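Local coordinates for protein LC-Est1C (Uncultured organism, PDB 3WYD) that hydrolyses carboxylic esters as the C-terminal esterase domain, of alpha/beta hydrolase fold, of a metagenome-derived enzyme with a long N-terminal extension, at residues L39-H44 / I72-K77; R110-G115 / V133-A138; Q157-G162 / I187-I192; G122-A127 / L137-G142. All coordinates share one frame; numbering follows the deposited sequence.

Contact 1: L39-H44 / I72-K77; sequences LVIALH and IVACPK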
loop_
_atom_site.group_PDB
_atom_site.type_symbol
_atom_site.label_atom_id
_atom_site.label_comp_id
_atom_site.label_asym_id
_atom_site.label_seq_id
_atom_site.Cartn_x
_atom_site.Cartn_y
_atom_site.Cartn_z
ATOM N N LEU A 39 11.376 -22.576 -1.512
ATOM C CA LEU A 39 10.699 -21.604 -2.307
ATOM C C LEU A 39 10.607 -20.331 -1.482
ATOM O O LEU A 39 10.151 -20.370 -0.329
ATOM C CB LEU A 39 9.298 -22.097 -2.615
ATOM C CG LEU A 39 8.287 -21.164 -3.284
ATOM C CD1 LEU A 39 8.847 -20.599 -4.632
ATOM C CD2 LEU A 39 6.940 -21.858 -3.479
ATOM N N VAL A 40 10.933 -19.192 -2.081
ATOM C CA VAL A 40 10.644 -17.882 -1.447
ATOM C C VAL A 40 9.639 -17.114 -2.257
ATOM O O VAL A 40 9.778 -16.956 -3.477
ATOM C CB VAL A 40 11.918 -17.028 -1.302
ATOM C CG1 VAL A 40 11.590 -15.687 -0.663
ATOM C CG2 VAL A 40 12.938 -17.707 -0.516
ATOM N N ILE A 41 8.597 -16.630 -1.602
ATOM C CA ILE A 41 7.652 -15.721 -2.219
ATOM C C ILE A 41 8.108 -14.316 -1.797
ATOM O O ILE A 41 8.253 -14.067 -0.595
ATOM C CB ILE A 41 6.221 -15.985 -1.688
ATOM C CG1 ILE A 41 5.802 -17.450 -1.953
ATOM C CG2 ILE A 41 5.255 -14.943 -2.265
ATOM C CD1 ILE A 41 5.924 -17.897 -3.425
ATOM N N ALA A 42 8.376 -13.438 -2.773
ATOM C CA ALA A 42 8.852 -12.094 -2.503
ATOM C C ALA A 42 7.805 -11.113 -3.013
ATOM O O ALA A 42 7.434 -11.158 -4.194
ATOM C CB ALA A 42 10.191 -11.882 -3.240
ATOM N N LEU A 43 7.266 -10.272 -2.124
ATOM C CA LEU A 43 6.162 -9.342 -2.419
ATOM C C LEU A 43 6.672 -7.921 -2.549
ATOM O O LEU A 43 7.305 -7.393 -1.635
ATOM C CB LEU A 43 5.134 -9.385 -1.274
ATOM C CG LEU A 43 4.531 -10.758 -0.985
ATOM C CD1 LEU A 43 3.527 -10.701 0.177
ATOM C CD2 LEU A 43 3.904 -11.463 -2.227
ATOM N N HIS A 44 6.469 -7.325 -3.732
ATOM C CA HIS A 44 6.858 -5.954 -4.027
ATOM C C HIS A 44 6.119 -4.867 -3.271
ATOM O O HIS A 44 5.065 -5.094 -2.673
ATOM C CB HIS A 44 6.767 -5.691 -5.558
ATOM C CG HIS A 44 5.378 -5.681 -6.086
ATOM N ND1 HIS A 44 4.503 -4.637 -5.859
ATOM C CD2 HIS A 44 4.689 -6.605 -6.793
ATOM C CE1 HIS A 44 3.318 -4.949 -6.357
ATOM N NE2 HIS A 44 3.406 -6.130 -6.942
ATOM N N ILE A 72 14.200 -21.428 -5.320
ATOM C CA ILE A 72 13.282 -20.955 -6.345
ATOM C C ILE A 72 12.579 -19.727 -5.756
ATOM O O ILE A 72 12.320 -19.722 -4.545
ATOM C CB ILE A 72 12.236 -22.027 -6.708
ATOM C CG1 ILE A 72 12.970 -23.160 -7.433
ATOM C CG2 ILE A 72 11.162 -21.477 -7.574
ATOM C CD1 ILE A 72 12.110 -24.378 -7.692
ATOM N N VAL A 73 12.472 -18.633 -6.524
ATOM C CA VAL A 73 11.782 -17.406 -6.044
ATOM C C VAL A 73 10.579 -17.154 -6.936
ATOM O O VAL A 73 10.695 -17.185 -8.169
ATOM C CB VAL A 73 12.706 -16.164 -6.114
ATOM C CG1 VAL A 73 11.975 -14.921 -5.538
ATOM C CG2 VAL A 73 14.026 -16.418 -5.365
ATOM N N ALA A 74 9.417 -16.895 -6.348
ATOM C CA ALA A 74 8.272 -16.401 -7.101
ATOM C C ALA A 74 7.887 -15.018 -6.651
ATOM O O ALA A 74 7.760 -14.754 -5.440
ATOM C CB ALA A 74 7.044 -17.369 -6.972
ATOM N N CYS A 75 7.653 -14.145 -7.612
ATOM C CA CYS A 75 7.300 -12.738 -7.330
ATOM C C CYS A 75 5.946 -12.436 -7.924
ATOM O O CYS A 75 5.840 -12.195 -9.153
ATOM C CB CYS A 75 8.353 -11.849 -7.990
ATOM S SG CYS A 75 9.994 -12.115 -7.294
ATOM N N PRO A 76 4.866 -12.584 -7.140
ATOM C CA PRO A 76 3.524 -12.265 -7.648
ATOM C C PRO A 76 3.338 -10.769 -7.989
ATOM O O PRO A 76 4.002 -9.877 -7.437
ATOM C CB PRO A 76 2.597 -12.602 -6.486
ATOM C CG PRO A 76 3.395 -13.381 -5.536
ATOM C CD PRO A 76 4.854 -13.080 -5.753
ATOM N N LYS A 77 2.409 -10.498 -8.893
ATOM C CA LYS A 77 1.994 -9.129 -9.124
ATOM C C LYS A 77 1.029 -8.670 -8.045
ATOM O O LYS A 77 0.084 -9.374 -7.716
ATOM C CB LYS A 77 1.362 -8.969 -10.497
ATOM C CG LYS A 77 1.003 -7.511 -10.795
ATOM C CD LYS A 77 0.428 -7.315 -12.191
ATOM C CE LYS A 77 -0.106 -5.895 -12.354
ATOM N NZ LYS A 77 0.955 -4.842 -12.333
HETATM O O HOH W 1 6.329 -9.432 -6.000
HETATM O O HOH W 2 3.714 -9.098 -4.786
#
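The imidazole of His44 meets the opposite strand end with its edge: CD2 lies 3.4 Å from Pro76 O and NE2 3.6 Å from Lys77 C, both near the ring plane. Its CG stands between the backbone N and the carbonyl carbon (chi1 69°), which carries the ring across, and NE2 also takes a weak hydrogen bond from Gly78 N. Before it in the chain the strands run parallel, joined by Val40 N to Ile72 O, Ala74 N to Val40 O (2.9 Å) and Ala42 N to Ala74 O. Where this ladder ends, one water donates to Ala42 O and Pro76 O and accepts from His44 N. Ile41 CD1 reaches Ala74 CB at 3.8 Å, while Ile41 CG2 lies 4.0 Å from Pro76 CD, these two side chains crossing at roughly a right angle. Cutting Ile41 back to an alanine removes CD1 and CG2 and is likely to open a gap between Ala74 CB, Pro76 and Ile97 of helix 88-103. On the other face Ala42 CB sits 4.1 Å from Cys75 SG. Helix 57-69 packs on the Val40 face and helix 88-103 on the Ile41 face, the three-layer arrangement found in the alpha/beta hydrolase fold.

Contact 2: R110-G115 / V133-A138; sequences RIYMTG and VFAALA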
loop_
_atom_site.group_PDB
_atom_site.type_symbol
_atom_site.label_atom_id
_atom_site.label_comp_id
_atom_site.label_asym_id
_atom_site.label_seq_id
_atom_site.Cartn_x
_atom_site.Cartn_y
_atom_site.Cartn_z
ATOM N N ARG A 110 9.786 -25.931 3.504
ATOM C CA ARG A 110 10.709 -24.810 3.193
ATOM C C ARG A 110 10.089 -23.826 2.217
ATOM O O ARG A 110 10.655 -23.518 1.154
ATOM C CB ARG A 110 12.067 -25.310 2.681
ATOM C CG ARG A 110 12.814 -26.068 3.770
ATOM C CD ARG A 110 14.164 -26.589 3.303
ATOM N NE ARG A 110 15.189 -25.614 2.960
ATOM C CZ ARG A 110 16.184 -25.884 2.099
ATOM N NH1 ARG A 110 16.220 -27.049 1.432
ATOM N NH2 ARG A 110 17.154 -25.020 1.934
ATOM N N ILE A 111 8.927 -23.324 2.572
ATOM C CA ILE A 111 8.260 -22.256 1.859
ATOM C C ILE A 111 8.257 -21.007 2.720
ATOM O O ILE A 111 7.647 -20.957 3.792
ATOM C CB ILE A 111 6.837 -22.642 1.420
ATOM C CG1 ILE A 111 6.872 -23.938 0.586
ATOM C CG2 ILE A 111 6.170 -21.451 0.682
ATOM C CD1 ILE A 111 5.493 -24.462 0.259
ATOM N N TYR A 112 8.873 -19.960 2.178
ATOM C CA TYR A 112 9.167 -18.719 2.917
ATOM C C TYR A 112 8.482 -17.536 2.255
ATOM O O TYR A 112 8.210 -17.558 1.033
ATOM C CB TYR A 112 10.695 -18.513 2.859
ATOM C CG TYR A 112 11.454 -19.663 3.477
ATOM C CD1 TYR A 112 11.551 -19.817 4.880
ATOM C CD2 TYR A 112 12.025 -20.638 2.648
ATOM C CE1 TYR A 112 12.241 -20.902 5.427
ATOM C CE2 TYR A 112 12.750 -21.664 3.171
ATOM C CZ TYR A 112 12.818 -21.820 4.551
ATOM O OH TYR A 112 13.514 -22.894 5.035
ATOM N N MET A 113 8.329 -16.430 2.992
ATOM C CA MET A 113 7.784 -15.233 2.392
ATOM C C MET A 113 8.455 -14.006 2.972
ATOM O O MET A 113 8.674 -13.941 4.185
ATOM C CB MET A 113 6.262 -15.172 2.624
ATOM C CG MET A 113 5.618 -13.972 1.933
ATOM S SD MET A 113 3.805 -14.307 1.747
ATOM C CE MET A 113 3.342 -14.751 3.403
ATOM N N THR A 114 8.820 -13.071 2.103
ATOM C CA THR A 114 9.370 -11.797 2.483
ATOM C C THR A 114 8.740 -10.735 1.597
ATOM O O THR A 114 8.185 -11.061 0.542
ATOM C CB THR A 114 10.912 -11.795 2.290
ATOM O OG1 THR A 114 11.427 -10.594 2.820
ATOM C CG2 THR A 114 11.303 -11.914 0.827
ATOM N N GLY A 115 8.826 -9.483 1.992
ATOM C CA GLY A 115 8.315 -8.415 1.140
ATOM C C GLY A 115 8.604 -7.082 1.769
ATOM O O GLY A 115 8.968 -7.001 2.937
ATOM N N VAL A 133 1.253 -22.740 6.307
ATOM C CA VAL A 133 1.987 -22.913 5.046
ATOM C C VAL A 133 3.464 -22.549 5.155
ATOM O O VAL A 133 4.332 -23.281 4.666
ATOM C CB VAL A 133 1.391 -22.017 3.948
ATOM C CG1 VAL A 133 2.306 -22.049 2.684
ATOM C CG2 VAL A 133 -0.028 -22.477 3.555
ATOM N N PHE A 134 3.757 -21.439 5.828
ATOM C CA PHE A 134 5.074 -20.823 5.709
ATOM C C PHE A 134 6.025 -21.241 6.794
ATOM O O PHE A 134 5.646 -21.374 7.971
ATOM C CB PHE A 134 4.946 -19.296 5.696
ATOM C CG PHE A 134 4.165 -18.795 4.533
ATOM C CD1 PHE A 134 4.737 -18.747 3.264
ATOM C CD2 PHE A 134 2.837 -18.414 4.681
ATOM C CE1 PHE A 134 3.949 -18.363 2.174
ATOM C CE2 PHE A 134 2.036 -18.103 3.588
ATOM C CZ PHE A 134 2.604 -18.039 2.328
ATOM N N ALA A 135 7.257 -21.504 6.404
ATOM C CA ALA A 135 8.271 -21.962 7.359
ATOM C C ALA A 135 8.829 -20.810 8.185
ATOM O O ALA A 135 9.120 -20.960 9.387
ATOM C CB ALA A 135 9.393 -22.695 6.622
ATOM N N ALA A 136 8.997 -19.658 7.554
ATOM C CA ALA A 136 9.510 -18.472 8.232
ATOM C C ALA A 136 9.162 -17.259 7.374
ATOM O O ALA A 136 8.826 -17.388 6.169
ATOM C CB ALA A 136 11.016 -18.588 8.375
ATOM N N LEU A 137 9.174 -16.086 8.008
ATOM C CA LEU A 137 8.734 -14.853 7.348
ATOM C C LEU A 137 9.755 -13.753 7.537
ATOM O O LEU A 137 10.440 -13.712 8.565
ATOM C CB LEU A 137 7.416 -14.341 7.948
ATOM C CG LEU A 137 6.271 -15.351 7.982
ATOM C CD1 LEU A 137 5.162 -14.775 8.880
ATOM C CD2 LEU A 137 5.737 -15.628 6.600
ATOM N N ALA A 138 9.823 -12.789 6.609
ATOM C CA ALA A 138 10.693 -11.615 6.790
ATOM C C ALA A 138 10.010 -10.360 6.223
ATOM O O ALA A 138 10.309 -9.913 5.096
ATOM C CB ALA A 138 12.067 -11.859 6.131
HETATM O O HOH W 3 7.049 -24.305 4.661
#
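Strands 110-115 and 136-138 run parallel, their axes 4.8 Å apart at 12°; the segments are joined by Ala135 N to Ile111 O (2.7 Å), Ala138 N to Met113 O (2.9 Å), a weak bond from Met113 N to Ala136 O, and water 3 between Ile111 N and Val133 O. The Phe134 ring is sandwiched: Val133 CG1 lies over the centre of one face, Met113 CE over the other, 3.7 Å from the centroid and 18° off the normal. Met113 extends with CG anti to its own backbone N, then bends at chi3 (52°), turning the methyl back onto the ring; SD stays oblique, a Met-aromatic contact. With an alanine at Phe134 the ring is gone, and the Met113 methyl is likely to lose its aromatic surface and be free to turn. On the other face Tyr112 CE1 touches Ala135 CB at 3.6 Å, its ring stacked with Phe212 and its hydroxyl bonded to His215 O. Thr114 OG1 donates to Ala138 O at 2.6 Å, in the carbonyl plane on a lone pair. Buried Ala136 N finds no partner. Helix 118-129 covers the Met113 and Leu137 side, helix 205-213 the Thr114 and Ala138 side, and strand 37-43 continues the sheet.

Contact 3: Q157-G162 / I187-I192; sequences QLVVHG and IKYIEI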
loop_
_atom_site.group_PDB
_atom_site.type_symbol
_atom_site.label_atom_id
_atom_site.label_comp_id
_atom_site.label_asym_id
_atom_site.label_seq_id
_atom_site.Cartn_x
_atom_site.Cartn_y
_atom_site.Cartn_z
ATOM N N GLN A 157 10.270 -15.297 12.683
ATOM C CA GLN A 157 10.125 -14.096 11.900
ATOM C C GLN A 157 11.376 -13.243 12.043
ATOM O O GLN A 157 11.869 -13.022 13.161
ATOM C CB GLN A 157 8.920 -13.317 12.402
ATOM C CG GLN A 157 7.609 -14.051 12.022
ATOM C CD GLN A 157 6.404 -13.566 12.806
ATOM O OE1 GLN A 157 6.102 -12.380 12.822
ATOM N NE2 GLN A 157 5.796 -14.471 13.580
ATOM N N LEU A 158 11.881 -12.734 10.924
ATOM C CA LEU A 158 12.863 -11.673 10.881
ATOM C C LEU A 158 12.196 -10.392 10.428
ATOM O O LEU A 158 11.587 -10.372 9.351
ATOM C CB LEU A 158 13.942 -12.052 9.848
ATOM C CG LEU A 158 14.972 -10.931 9.626
ATOM C CD1 LEU A 158 15.918 -10.880 10.838
ATOM C CD2 LEU A 158 15.799 -11.173 8.392
ATOM N N VAL A 159 12.225 -9.374 11.273
ATOM C CA VAL A 159 11.538 -8.128 11.000
ATOM C C VAL A 159 12.592 -7.048 10.788
ATOM O O VAL A 159 13.499 -6.946 11.571
ATOM C CB VAL A 159 10.643 -7.721 12.170
ATOM C CG1 VAL A 159 9.919 -6.387 11.874
ATOM C CG2 VAL A 159 9.591 -8.830 12.440
ATOM N N VAL A 160 12.458 -6.266 9.710
ATOM C CA VAL A 160 13.427 -5.180 9.405
ATOM C C VAL A 160 12.689 -3.874 9.266
ATOM O O VAL A 160 11.619 -3.827 8.633
ATOM C CB VAL A 160 14.159 -5.470 8.111
ATOM C CG1 VAL A 160 15.085 -4.312 7.742
ATOM C CG2 VAL A 160 14.936 -6.767 8.199
ATOM N N HIS A 161 13.158 -2.815 9.942
ATOM C CA HIS A 161 12.526 -1.509 9.737
ATOM C C HIS A 161 13.543 -0.443 10.016
ATOM O O HIS A 161 14.347 -0.587 10.938
ATOM C CB HIS A 161 11.319 -1.306 10.697
ATOM C CG HIS A 161 10.196 -0.489 10.130
ATOM N ND1 HIS A 161 8.942 -1.023 9.925
ATOM C CD2 HIS A 161 10.141 0.792 9.692
ATOM C CE1 HIS A 161 8.134 -0.084 9.453
ATOM N NE2 HIS A 161 8.854 1.012 9.245
ATOM N N GLY A 162 13.445 0.658 9.284
ATOM C CA GLY A 162 14.350 1.790 9.558
ATOM C C GLY A 162 13.727 2.761 10.541
ATOM O O GLY A 162 12.533 3.038 10.476
ATOM N N ILE A 187 11.780 -14.593 17.185
ATOM C CA ILE A 187 11.731 -13.363 16.393
ATOM C C ILE A 187 13.056 -12.643 16.545
ATOM O O ILE A 187 13.659 -12.594 17.644
ATOM C CB ILE A 187 10.497 -12.481 16.747
ATOM C CG1 ILE A 187 10.355 -11.276 15.799
ATOM C CG2 ILE A 187 10.543 -12.047 18.232
ATOM C CD1 ILE A 187 8.920 -10.761 15.725
ATOM N N LYS A 188 13.535 -12.120 15.430
ATOM C CA LYS A 188 14.698 -11.265 15.417
ATOM C C LYS A 188 14.312 -9.969 14.745
ATOM O O LYS A 188 13.755 -9.982 13.642
ATOM C CB LYS A 188 15.846 -11.930 14.643
ATOM C CG LYS A 188 17.083 -10.997 14.482
ATOM C CD LYS A 188 18.260 -11.730 13.826
ATOM C CE LYS A 188 19.474 -10.790 13.806
ATOM N NZ LYS A 188 20.692 -11.490 13.351
ATOM N N TYR A 189 14.587 -8.853 15.387
ATOM C CA TYR A 189 14.159 -7.581 14.831
ATOM C C TYR A 189 15.414 -6.763 14.586
ATOM O O TYR A 189 16.178 -6.459 15.526
ATOM C CB TYR A 189 13.251 -6.879 15.839
ATOM C CG TYR A 189 12.822 -5.454 15.480
ATOM C CD1 TYR A 189 12.561 -5.118 14.151
ATOM C CD2 TYR A 189 12.641 -4.471 16.472
ATOM C CE1 TYR A 189 12.127 -3.805 13.825
ATOM C CE2 TYR A 189 12.189 -3.194 16.132
ATOM C CZ TYR A 189 11.967 -2.888 14.808
ATOM O OH TYR A 189 11.551 -1.623 14.455
ATOM N N ILE A 190 15.582 -6.389 13.322
ATOM C CA ILE A 190 16.673 -5.488 12.882
ATOM C C ILE A 190 16.067 -4.128 12.676
ATOM O O ILE A 190 15.464 -3.833 11.634
ATOM C CB ILE A 190 17.381 -6.010 11.614
ATOM C CG1 ILE A 190 17.979 -7.399 11.889
ATOM C CG2 ILE A 190 18.490 -4.993 11.156
ATOM C CD1 ILE A 190 18.524 -8.088 10.647
ATOM N N GLU A 191 16.266 -3.249 13.655
ATOM C CA GLU A 191 15.850 -1.862 13.502
ATOM C C GLU A 191 17.084 -1.041 13.128
ATOM O O GLU A 191 18.091 -1.069 13.858
ATOM C CB GLU A 191 15.242 -1.325 14.768
ATOM C CG GLU A 191 14.613 0.050 14.523
ATOM C CD GLU A 191 13.937 0.608 15.743
ATOM O OE1 GLU A 191 12.892 0.065 16.156
ATOM O OE2 GLU A 191 14.455 1.588 16.329
ATOM N N ILE A 192 17.044 -0.394 11.953
ATOM C CA ILE A 192 18.255 0.244 11.416
ATOM C C ILE A 192 18.287 1.719 11.742
ATOM O O ILE A 192 17.392 2.479 11.344
ATOM C CB ILE A 192 18.329 0.050 9.914
ATOM C CG1 ILE A 192 18.461 -1.437 9.621
ATOM C CG2 ILE A 192 19.498 0.880 9.306
ATOM C CD1 ILE A 192 18.335 -1.838 8.182
#
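Tyr189 meets Val159 with the edge of its ring: CD1 lies 3.3 Å from Val159 O and 3.7 Å from Val159 CG1. Its CG is anti to the backbone N (chi1 174°), and a chi2 of 36° turns the ring so that this edge faces the neighbouring strand, Val159 O and His161 CB near its plane. The hydroxyl donates to Glu191 OE1 at 2.7 Å, meeting that oxygen's anti lone pair, away from OE2, which forms a salt bridge with Arg174 of helix 171-181. Ile187 CG1 is likewise anti to the backbone N (chi1 -173°), and its CD1 lies 3.9 Å from Val159 CG2. These residues lie on the face covered by helix 171-181, the crossover of a beta-alpha-beta unit whose parallel strands pair in unbroken register; five backbone bonds join them, including Ile190 N to Val159 O at 2.8 Å. On the other face Leu158 CD1 reaches Ile190 CD1 at 3.8 Å and lies along the aliphatic part of Lys188, whose straight chain leads away. Further along, Val160 CG1 meets Ile192 CD1 at 4.1 Å. Back on the Tyr189 face, the imidazole of His161 leads away from strand 187-192, bonding through ND1 to Ser173 OG and through NE2 to Val168 O.

Contact 4: G122-A127 / L137-G142; sequences GTWSIA and LAPVAG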
loop_
_atom_site.group_PDB
_atom_site.type_symbol
_atom_site.label_atom_id
_atom_site.label_comp_id
_atom_site.label_asym_id
_atom_site.label_seq_id
_atom_site.Cartn_x
_atom_site.Cartn_y
_atom_site.Cartn_z
ATOM N N GLY A 122 1.841 -7.361 3.407
ATOM C CA GLY A 122 1.336 -8.585 2.820
ATOM C C GLY A 122 1.927 -9.834 3.418
ATOM O O GLY A 122 1.248 -10.842 3.580
ATOM N N THR A 123 3.228 -9.796 3.703
ATOM C CA THR A 123 3.868 -10.961 4.334
ATOM C C THR A 123 3.145 -11.348 5.623
ATOM O O THR A 123 2.855 -12.525 5.855
ATOM C CB THR A 123 5.357 -10.679 4.627
ATOM O OG1 THR A 123 6.064 -10.528 3.393
ATOM C CG2 THR A 123 6.042 -11.811 5.381
ATOM N N TRP A 124 2.912 -10.371 6.482
ATOM C CA TRP A 124 2.196 -10.691 7.718
ATOM C C TRP A 124 0.741 -11.067 7.489
ATOM O O TRP A 124 0.262 -12.023 8.117
ATOM C CB TRP A 124 2.254 -9.512 8.692
ATOM C CG TRP A 124 3.413 -9.612 9.701
ATOM C CD1 TRP A 124 3.783 -10.723 10.398
ATOM C CD2 TRP A 124 4.315 -8.564 10.098
ATOM N NE1 TRP A 124 4.847 -10.427 11.225
ATOM C CE2 TRP A 124 5.135 -9.085 11.127
ATOM C CE3 TRP A 124 4.423 -7.204 9.764
ATOM C CZ2 TRP A 124 6.078 -8.284 11.820
ATOM C CZ3 TRP A 124 5.394 -6.406 10.401
ATOM C CH2 TRP A 124 6.235 -6.979 11.408
ATOM N N SER A 125 0.029 -10.294 6.681
ATOM C CA SER A 125 -1.423 -10.569 6.578
ATOM C C SER A 125 -1.711 -11.897 5.902
ATOM O O SER A 125 -2.628 -12.645 6.327
ATOM C CB SER A 125 -2.169 -9.424 5.911
ATOM O OG SER A 125 -1.745 -9.237 4.601
ATOM N N ILE A 126 -0.951 -12.236 4.866
ATOM C CA ILE A 126 -1.156 -13.523 4.205
ATOM C C ILE A 126 -0.837 -14.684 5.122
ATOM O O ILE A 126 -1.545 -15.670 5.170
ATOM C CB ILE A 126 -0.410 -13.582 2.876
ATOM C CG1 ILE A 126 -0.987 -12.526 1.938
ATOM C CG2 ILE A 126 -0.360 -15.029 2.296
ATOM C CD1 ILE A 126 -0.068 -12.400 0.660
ATOM N N ALA A 127 0.277 -14.597 5.844
ATOM C CA ALA A 127 0.644 -15.650 6.760
ATOM C C ALA A 127 -0.418 -15.809 7.863
ATOM O O ALA A 127 -0.721 -16.918 8.281
ATOM C CB ALA A 127 2.030 -15.353 7.364
ATOM N N LEU A 137 9.174 -16.086 8.008
ATOM C CA LEU A 137 8.734 -14.853 7.348
ATOM C C LEU A 137 9.755 -13.753 7.537
ATOM O O LEU A 137 10.440 -13.712 8.565
ATOM C CB LEU A 137 7.416 -14.341 7.948
ATOM C CG LEU A 137 6.271 -15.351 7.982
ATOM C CD1 LEU A 137 5.162 -14.775 8.880
ATOM C CD2 LEU A 137 5.737 -15.628 6.600
ATOM N N ALA A 138 9.823 -12.789 6.609
ATOM C CA ALA A 138 10.693 -11.615 6.790
ATOM C C ALA A 138 10.010 -10.360 6.223
ATOM O O ALA A 138 10.309 -9.913 5.096
ATOM C CB ALA A 138 12.067 -11.859 6.131
ATOM N N PRO A 139 9.111 -9.753 7.005
ATOM C CA PRO A 139 8.552 -8.457 6.569
ATOM C C PRO A 139 9.508 -7.285 6.755
ATOM O O PRO A 139 10.116 -7.105 7.852
ATOM C CB PRO A 139 7.306 -8.292 7.453
ATOM C CG PRO A 139 7.646 -9.105 8.686
ATOM C CD PRO A 139 8.534 -10.236 8.268
ATOM N N VAL A 140 9.612 -6.467 5.708
ATOM C CA VAL A 140 10.540 -5.329 5.698
ATOM C C VAL A 140 9.756 -4.018 5.516
ATOM O O VAL A 140 9.038 -3.865 4.523
ATOM C CB VAL A 140 11.561 -5.497 4.546
ATOM C CG1 VAL A 140 12.536 -4.313 4.531
ATOM C CG2 VAL A 140 12.346 -6.835 4.743
ATOM N N ALA A 141 9.884 -3.106 6.484
ATOM C CA ALA A 141 9.233 -1.787 6.446
ATOM C C ALA A 141 7.727 -1.924 6.256
ATOM O O ALA A 141 7.080 -1.158 5.539
ATOM C CB ALA A 141 9.900 -0.856 5.377
ATOM N N GLY A 142 7.170 -2.889 6.992
ATOM C CA GLY A 142 5.722 -3.117 6.983
ATOM C C GLY A 142 5.051 -2.875 8.313
ATOM O O GLY A 142 5.472 -2.052 9.124
#
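Within the beta-alpha-beta unit of strand 110-116, helix 118-129 and strand 136-140, the helix lies back against the strand that follows it, with Trp124 against Pro139; the axes of helix and strand approach to 8.0 Å at 139°. Pro139 CG sits over the indole face, 3.4 Å from the centroid of the six-membered ring and 9° off its normal, a CH-pi contact with the two side chains crossing at about a right angle. The nearest indole atom, CE2, is 3.5 Å from Pro139 CG. At the indole edge, near the ring plane, CZ3 comes to 4.1 Å from Gly142 C. NE1 bonds to Gln157 OE1, which helps fix the indole's rotation. This is the helix that follows a probable nucleophile elbow, the GxSxG turn in which Ser117 would be the nucleophile. Thr123 is split between two roles: its OG1 bonds back to Gly119 O, one turn earlier, at the last glycine of that motif, whereas CG2, anti to the backbone N, lies 3.9 Å from Leu137 CB as the two side chains run past each other in opposite directions. One helical turn on, Ala127 CB touches both branches of Leu137, at 3.5 Å from CD1 and 3.8 Å from CD2.

In the fold
All four contacts reach one mixed sheet: 1, 2 and 3 pair strands in it, and 4 lays a helix on it. Contacts 1 and 2 are buried and join directly, since strands 37-43 and 110-116 are neighbours: Ile41 N lies 2.8 Å from Tyr112 O, a probable hydrogen bond. Contact 3 is partly buried, about 20 Å from contact 1 between centres; there charged Lys188 and Glu191 stand on the outermost strand itself, whereas Lys77 and Arg110 sit at segment ends in contacts 1 and 2. Contact 4, also buried, shares Leu137 and Ala138 with contact 2. A probable hydrogen bond of Ala141 N with Val160 O ties it to contact 3, and Ala141 touches His197 and Asp165 of the presumed triad.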